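Local coordinates for mandelate racemase / muconate lactonizing enzyme, C-terminal domain protein (Labrenzia alexandrii, PDB 4E5T) that binds magnesium and, as an enolase-superfamily member related to mandelate racemase and muconate lactonizing enzyme, probably acts as an isomerase or lyase on an unidentified substrate, at residues Pro146-Ala158 with Arg193-Val205. Residues are numbered along the deposited sequence; the frame is centred on the assembly and turned at random.
Sequences PNVYNDADMAAEA and RSEAFCKQIRAAV
Phe197 reaches from helix 193-205 to the start of helix 152-158, where two neighbouring outer helices of the enolase-superfamily barrel domain pack side by side. They succeed parallel strands 126-131 and 169-172 in the chain, and their segment axes approach to 8.2 Å at a crossing angle of -33°.

Apolar packing carries most of the contact. The Phe197 ring packs against the turn that leads into helix 152-158: Asn150 meets its edge, CD1 is 3.6 Å from Ala152 CB, and CE2 is equally near Ala155 CB. A chi1 of -95° directs the ring at this turn. An alanine in its place would probably open a gap between the turn and helix 193-205, leaving the Ala152 and Ala155 methyls without the ring they pack against. Farther along, small residues let the backbones come close, with Ala156 and Ile201 CA atoms 4.3 Å apart. Ala156 CB sits over Gln200 O and touches Ala204 CB at 3.9 Å, while Ile201 CD1 touches Ala155 CB at 4.1 Å. Behind this layer, Phe197 and Ile201 both rest on Phe172 of strand 169-172.

Polar contacts lie at the outer margin and in the turn. Asn147 OD1 accepts from Tyr149 N, forming an Asx turn, and Asp151 N-caps the helix by accepting from Met154 N at OD1. Arg193 lays its CD against Asn150 O, but its guanidinium turns elsewhere, to Pro174 O and Asp190. Across the helices, Gln200 folds at chi2 (-67°) and its NE2 is modelled as donating to Asp153 OD1, but at 2.3 Å the separation is implausibly short and the detail doubtful; at its other amide atom, Lys199 NZ reaches Gln200 OE1 at 2.9 Å from above the carbonyl plane.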
ATOM      1  N   PRO A 146       4.278  50.667   0.408  1.00 84.11           N
ATOM      2  CA  PRO A 146       4.979  49.559   1.083  1.00 79.35           C
ATOM      3  C   PRO A 146       4.824  49.509   2.622  1.00 87.77           C
ATOM      4  O   PRO A 146       4.749  50.545   3.294  1.00 83.99           O
ATOM      5  CB  PRO A 146       6.444  49.795   0.702  1.00 65.10           C
ATOM      6  CG  PRO A 146       6.546  51.255   0.561  1.00 69.66           C
ATOM      7  CD  PRO A 146       5.202  51.761   0.062  1.00 76.51           C
ATOM      8  N   ASN A 147       4.787  48.294   3.168  1.00 90.88           N
ATOM      9  CA  ASN A 147       4.579  48.097   4.603  1.00 82.83           C
ATOM     10  C   ASN A 147       5.144  46.790   5.141  1.00 75.77           C
ATOM     11  O   ASN A 147       6.018  46.176   4.538  1.00 75.59           O
ATOM     12  CB  ASN A 147       3.092  48.155   4.934  1.00 71.64           C
ATOM     13  CG  ASN A 147       2.272  47.235   4.057  1.00 58.99           C
ATOM     14  OD1 ASN A 147       2.290  46.005   4.219  1.00 43.79           O
ATOM     15  ND2 ASN A 147       1.543  47.827   3.116  1.00 50.87           N
ATOM     16  N   VAL A 148       4.616  46.375   6.284  1.00 71.46           N
ATOM     17  CA  VAL A 148       5.096  45.196   6.997  1.00 71.04           C
ATOM     18  C   VAL A 148       4.643  43.887   6.341  1.00 67.16           C
ATOM     19  O   VAL A 148       5.310  42.856   6.465  1.00 63.46           O
ATOM     20  CB  VAL A 148       4.617  45.228   8.463  1.00 69.23           C
ATOM     21  CG1 VAL A 148       5.402  44.254   9.302  1.00 66.55           C
ATOM     22  CG2 VAL A 148       4.769  46.631   9.020  1.00 79.93           C
ATOM     23  N   TYR A 149       3.514  43.937   5.641  1.00 60.50           N
ATOM     24  CA  TYR A 149       2.946  42.750   5.018  1.00 50.13           C
ATOM     25  C   TYR A 149       3.463  42.514   3.604  1.00 50.88           C
ATOM     26  O   TYR A 149       3.118  41.508   2.994  1.00 55.69           O
ATOM     27  CB  TYR A 149       1.439  42.887   4.911  1.00 52.01           C
ATOM     28  CG  TYR A 149       0.710  43.155   6.195  1.00 59.72           C
ATOM     29  CD1 TYR A 149       0.916  42.371   7.320  1.00 60.89           C
ATOM     30  CD2 TYR A 149      -0.208  44.186   6.276  1.00 70.37           C
ATOM     31  CE1 TYR A 149       0.228  42.617   8.494  1.00 65.90           C
ATOM     32  CE2 TYR A 149      -0.895  44.443   7.443  1.00 77.41           C
ATOM     33  CZ  TYR A 149      -0.677  43.657   8.549  1.00 75.53           C
ATOM     34  OH  TYR A 149      -1.368  43.930   9.706  1.00 77.29           O
ATOM     35  N   ASN A 150       4.256  43.441   3.070  1.00 49.50           N
ATOM     36  CA  ASN A 150       4.676  43.361   1.670  1.00 54.43           C
ATOM     37  C   ASN A 150       6.148  43.632   1.411  1.00 64.19           C
ATOM     38  O   ASN A 150       6.644  43.365   0.324  1.00 61.28           O
ATOM     39  CB  ASN A 150       3.841  44.300   0.788  1.00 52.78           C
ATOM     40  CG  ASN A 150       3.986  45.759   1.178  1.00 60.33           C
ATOM     41  OD1 ASN A 150       4.962  46.160   1.803  1.00 63.42           O
ATOM     42  ND2 ASN A 150       2.999  46.561   0.814  1.00 62.19           N
ATOM     43  N   ASP A 151       6.834  44.197   2.397  1.00 71.73           N
ATOM     44  CA  ASP A 151       8.244  44.538   2.243  1.00 69.14           C
ATOM     45  C   ASP A 151       9.101  43.815   3.274  1.00 60.15           C
ATOM     46  O   ASP A 151       9.001  44.095   4.464  1.00 64.44           O
ATOM     47  CB  ASP A 151       8.450  46.054   2.357  1.00 70.89           C
ATOM     48  CG  ASP A 151       9.912  46.433   2.442  1.00 74.26           C
ATOM     49  OD1 ASP A 151      10.474  46.378   3.556  1.00 75.71           O
ATOM     50  OD2 ASP A 151      10.505  46.775   1.397  1.00 77.04           O
ATOM     51  N   ALA A 152       9.953  42.904   2.808  1.00 56.51           N
ATOM     52  CA  ALA A 152      10.791  42.086   3.691  1.00 57.73           C
ATOM     53  C   ALA A 152      11.536  42.870   4.784  1.00 58.64           C
ATOM     54  O   ALA A 152      11.562  42.455   5.947  1.00 57.92           O
ATOM     55  CB  ALA A 152      11.763  41.248   2.879  1.00 30.69           C
ATOM     56  N   ASP A 153      12.132  44.002   4.426  1.00 55.83           N
ATOM     57  CA  ASP A 153      12.923  44.733   5.404  1.00 53.23           C
ATOM     58  C   ASP A 153      12.050  45.303   6.523  1.00 59.00           C
ATOM     59  O   ASP A 153      12.414  45.218   7.693  1.00 66.52           O
ATOM     60  CB  ASP A 153      13.797  45.797   4.740  1.00 54.68           C
ATOM     61  CG  ASP A 153      14.882  45.190   3.850  1.00 65.16           C
ATOM     62  OD1 ASP A 153      15.264  44.028   4.099  1.00 73.50           O
ATOM     63  OD2 ASP A 153      15.360  45.868   2.910  1.00 60.41           O
ATOM     64  N   MET A 154      10.882  45.835   6.180  1.00 55.01           N
ATOM     65  CA  MET A 154       9.984  46.377   7.201  1.00 62.70           C
ATOM     66  C   MET A 154       9.410  45.297   8.120  1.00 66.43           C
ATOM     67  O   MET A 154       9.056  45.562   9.274  1.00 67.11           O
ATOM     68  CB  MET A 154       8.855  47.187   6.564  1.00 63.33           C
ATOM     69  CG  MET A 154       9.231  48.617   6.200  1.00 52.32           C
ATOM     70  SD  MET A 154       7.815  49.391   5.432  1.00 75.12           S
ATOM     71  CE  MET A 154       6.925  49.936   6.879  1.00 64.18           C
ATOM     72  N   ALA A 155       9.314  44.079   7.602  1.00 63.16           N
ATOM     73  CA  ALA A 155       8.839  42.965   8.402  1.00 56.88           C
ATOM     74  C   ALA A 155       9.945  42.552   9.348  1.00 53.30           C
ATOM     75  O   ALA A 155       9.691  42.137  10.477  1.00 47.15           O
ATOM     76  CB  ALA A 155       8.440  41.811   7.516  1.00 49.32           C
ATOM     77  N   ALA A 156      11.180  42.673   8.876  1.00 51.38           N
ATOM     78  CA  ALA A 156      12.325  42.258   9.670  1.00 53.30           C
ATOM     79  C   ALA A 156      12.487  43.192  10.853  1.00 59.74           C
ATOM     80  O   ALA A 156      12.770  42.758  11.967  1.00 61.52           O
ATOM     81  CB  ALA A 156      13.591  42.214   8.825  1.00 38.12           C
ATOM     82  N   GLU A 157      12.280  44.480  10.609  1.00 65.54           N
ATOM     83  CA  GLU A 157      12.341  45.467  11.675  1.00 69.57           C
ATOM     84  C   GLU A 157      11.193  45.239  12.648  1.00 62.27           C
ATOM     85  O   GLU A 157      11.354  45.376  13.859  1.00 63.97           O
ATOM     86  CB  GLU A 157      12.266  46.879  11.105  1.00 79.17           C
ATOM     87  CG  GLU A 157      12.425  47.962  12.153  1.00 96.41           C
ATOM     88  CD  GLU A 157      12.000  49.326  11.645  1.00107.54           C
ATOM     89  OE1 GLU A 157      12.108  49.567  10.418  1.00108.73           O
ATOM     90  OE2 GLU A 157      11.549  50.148  12.475  1.00109.08           O
ATOM     91  N   ALA A 158      10.032  44.890  12.111  1.00 52.99           N
ATOM     92  CA  ALA A 158       8.884  44.578  12.945  1.00 49.96           C
ATOM     93  C   ALA A 158       9.212  43.438  13.895  1.00 53.19           C
ATOM     94  O   ALA A 158       8.760  43.421  15.046  1.00 56.67           O
ATOM     95  CB  ALA A 158       7.700  44.219  12.084  1.00 42.89           C
ATOM     96  N   ARG A 193       9.480  37.199  -2.927  1.00 58.15           N
ATOM     97  CA  ARG A 193       9.074  37.866  -1.696  1.00 48.65           C
ATOM     98  C   ARG A 193       9.176  36.947  -0.490  1.00 46.61           C
ATOM     99  O   ARG A 193       9.805  37.299   0.510  1.00 49.16           O
ATOM    100  CB  ARG A 193       7.648  38.398  -1.818  1.00 35.99           C
ATOM    101  CG  ARG A 193       7.280  39.355  -0.730  1.00 38.21           C
ATOM    102  CD  ARG A 193       6.016  40.098  -1.054  1.00 49.09           C
ATOM    103  NE  ARG A 193       4.920  39.176  -1.311  1.00 57.23           N
ATOM    104  CZ  ARG A 193       4.423  38.928  -2.518  1.00 55.85           C
ATOM    105  NH1 ARG A 193       4.922  39.547  -3.590  1.00 54.14           N
ATOM    106  NH2 ARG A 193       3.420  38.066  -2.646  1.00 40.95           N
ATOM    107  N   SER A 194       8.566  35.769  -0.600  1.00 38.21           N
ATOM    108  CA  SER A 194       8.533  34.800   0.489  1.00 33.54           C
ATOM    109  C   SER A 194       9.917  34.502   1.041  1.00 40.84           C
ATOM    110  O   SER A 194      10.152  34.651   2.234  1.00 53.13           O
ATOM    111  CB  SER A 194       7.850  33.513   0.037  1.00 37.78           C
ATOM    112  OG  SER A 194       6.440  33.656   0.091  1.00 42.79           O
ATOM    113  N   GLU A 195      10.844  34.115   0.177  1.00 35.30           N
ATOM    114  CA  GLU A 195      12.193  33.838   0.630  1.00 41.12           C
ATOM    115  C   GLU A 195      12.911  35.110   1.099  1.00 45.70           C
ATOM    116  O   GLU A 195      13.779  35.064   1.978  1.00 38.87           O
ATOM    117  CB  GLU A 195      12.989  33.140  -0.462  1.00 41.92           C
ATOM    118  CG  GLU A 195      14.453  32.935  -0.133  1.00 38.27           C
ATOM    119  CD  GLU A 195      15.156  32.196  -1.232  1.00 51.71           C
ATOM    120  OE1 GLU A 195      14.537  31.991  -2.298  1.00 58.34           O
ATOM    121  OE2 GLU A 195      16.318  31.808  -1.037  1.00 56.59           O
ATOM    122  N   ALA A 196      12.547  36.248   0.520  1.00 44.00           N
ATOM    123  CA  ALA A 196      13.125  37.505   0.971  1.00 51.54           C
ATOM    124  C   ALA A 196      12.701  37.774   2.416  1.00 56.33           C
ATOM    125  O   ALA A 196      13.523  38.184   3.250  1.00 54.56           O
ATOM    126  CB  ALA A 196      12.715  38.641   0.066  1.00 29.71           C
ATOM    127  N   PHE A 197      11.424  37.523   2.710  1.00 48.33           N
ATOM    128  CA  PHE A 197      10.912  37.677   4.064  1.00 45.47           C
ATOM    129  C   PHE A 197      11.673  36.752   5.001  1.00 51.76           C
ATOM    130  O   PHE A 197      12.151  37.172   6.056  1.00 53.99           O
ATOM    131  CB  PHE A 197       9.419  37.367   4.123  1.00 41.82           C
ATOM    132  CG  PHE A 197       8.529  38.584   4.017  1.00 40.79           C
ATOM    133  CD1 PHE A 197       8.618  39.438   2.938  1.00 32.95           C
ATOM    134  CD2 PHE A 197       7.575  38.847   4.989  1.00 43.96           C
ATOM    135  CE1 PHE A 197       7.788  40.541   2.833  1.00 34.59           C
ATOM    136  CE2 PHE A 197       6.747  39.950   4.886  1.00 37.66           C
ATOM    137  CZ  PHE A 197       6.857  40.798   3.802  1.00 33.76           C
ATOM    138  N   CYS A 198      11.816  35.495   4.603  1.00 45.18           N
ATOM    139  CA  CYS A 198      12.544  34.548   5.433  1.00 49.94           C
ATOM    140  C   CYS A 198      13.998  34.944   5.672  1.00 54.48           C
ATOM    141  O   CYS A 198      14.459  34.929   6.808  1.00 54.81           O
ATOM    142  CB  CYS A 198      12.451  33.138   4.860  1.00 49.81           C
ATOM    143  SG  CYS A 198      10.824  32.394   5.098  1.00 44.03           S
ATOM    144  N   LYS A 199      14.705  35.315   4.607  1.00 60.37           N
ATOM    145  CA  LYS A 199      16.125  35.667   4.703  1.00 63.78           C
ATOM    146  C   LYS A 199      16.392  36.855   5.634  1.00 56.06           C
ATOM    147  O   LYS A 199      17.241  36.769   6.525  1.00 50.02           O
ATOM    148  CB  LYS A 199      16.711  35.934   3.312  1.00 66.09           C
ATOM    149  CG  LYS A 199      18.230  36.093   3.285  1.00 70.26           C
ATOM    150  CD  LYS A 199      18.768  36.333   1.867  1.00 77.71           C
ATOM    151  CE  LYS A 199      18.136  37.560   1.182  1.00 79.93           C
ATOM    152  NZ  LYS A 199      18.686  38.874   1.630  1.00 74.93           N
ATOM    153  N   GLN A 200      15.660  37.948   5.422  1.00 49.06           N
ATOM    154  CA  GLN A 200      15.831  39.183   6.200  1.00 52.79           C
ATOM    155  C   GLN A 200      15.394  39.067   7.660  1.00 56.93           C
ATOM    156  O   GLN A 200      15.998  39.663   8.547  1.00 51.79           O
ATOM    157  CB  GLN A 200      15.041  40.324   5.558  1.00 51.03           C
ATOM    158  CG  GLN A 200      15.354  40.555   4.104  1.00 54.09           C
ATOM    159  CD  GLN A 200      16.752  41.069   3.907  1.00 58.08           C
ATOM    160  OE1 GLN A 200      17.720  40.301   3.901  1.00 53.06           O
ATOM    161  NE2 GLN A 200      16.875  42.381   3.752  1.00 64.11           N
ATOM    162  N   ILE A 201      14.318  38.327   7.892  1.00 58.60           N
ATOM    163  CA  ILE A 201      13.759  38.181   9.224  1.00 50.74           C
ATOM    164  C   ILE A 201      14.690  37.316  10.073  1.00 58.71           C
ATOM    165  O   ILE A 201      14.912  37.596  11.247  1.00 60.97           O
ATOM    166  CB  ILE A 201      12.333  37.597   9.149  1.00 41.53           C
ATOM    167  CG1 ILE A 201      11.359  38.663   8.661  1.00 28.10           C
ATOM    168  CG2 ILE A 201      11.863  37.055  10.487  1.00 34.08           C
ATOM    169  CD1 ILE A 201       9.965  38.121   8.416  1.00 29.70           C
ATOM    170  N   ARG A 202      15.259  36.281   9.462  1.00 60.17           N
ATOM    171  CA  ARG A 202      16.199  35.398  10.144  1.00 53.94           C
ATOM    172  C   ARG A 202      17.495  36.133  10.495  1.00 51.28           C
ATOM    173  O   ARG A 202      18.085  35.909  11.561  1.00 47.03           O
ATOM    174  CB  ARG A 202      16.499  34.180   9.271  1.00 44.04           C
ATOM    175  CG  ARG A 202      17.735  33.405   9.678  1.00 42.51           C
ATOM    176  CD  ARG A 202      17.541  32.699  11.016  1.00 49.14           C
ATOM    177  NE  ARG A 202      16.472  31.701  10.956  1.00 47.83           N
ATOM    178  CZ  ARG A 202      15.458  31.648  11.811  1.00 40.97           C
ATOM    179  NH1 ARG A 202      14.528  30.718  11.682  1.00 33.28           N
ATOM    180  NH2 ARG A 202      15.377  32.532  12.798  1.00 51.11           N
ATOM    181  N   ALA A 203      17.926  37.014   9.598  1.00 44.89           N
ATOM    182  CA  ALA A 203      19.113  37.834   9.823  1.00 56.96           C
ATOM    183  C   ALA A 203      18.862  38.886  10.917  1.00 57.21           C
ATOM    184  O   ALA A 203      19.784  39.341  11.601  1.00 49.58           O
ATOM    185  CB  ALA A 203      19.534  38.499   8.535  1.00 33.41           C
ATOM    186  N   ALA A 204      17.604  39.266  11.076  1.00 53.63           N
ATOM    187  CA  ALA A 204      17.242  40.243  12.080  1.00 53.86           C
ATOM    188  C   ALA A 204      17.183  39.597  13.465  1.00 58.44           C
ATOM    189  O   ALA A 204      17.519  40.233  14.466  1.00 59.93           O
ATOM    190  CB  ALA A 204      15.906  40.898  11.725  1.00 44.55           C
ATOM    191  N   VAL A 205      16.770  38.331  13.517  1.00 55.63           N
ATOM    192  CA  VAL A 205      16.485  37.678  14.798  1.00 52.66           C
ATOM    193  C   VAL A 205      17.429  36.531  15.154  1.00 48.66           C
ATOM    194  O   VAL A 205      17.393  36.039  16.283  1.00 47.32           O
ATOM    195  CB  VAL A 205      15.015  37.162  14.889  1.00 55.38           C
ATOM    196  CG1 VAL A 205      14.017  38.291  14.630  1.00 40.39           C
ATOM    197  CG2 VAL A 205      14.793  35.990  13.936  1.00 60.48           C
TER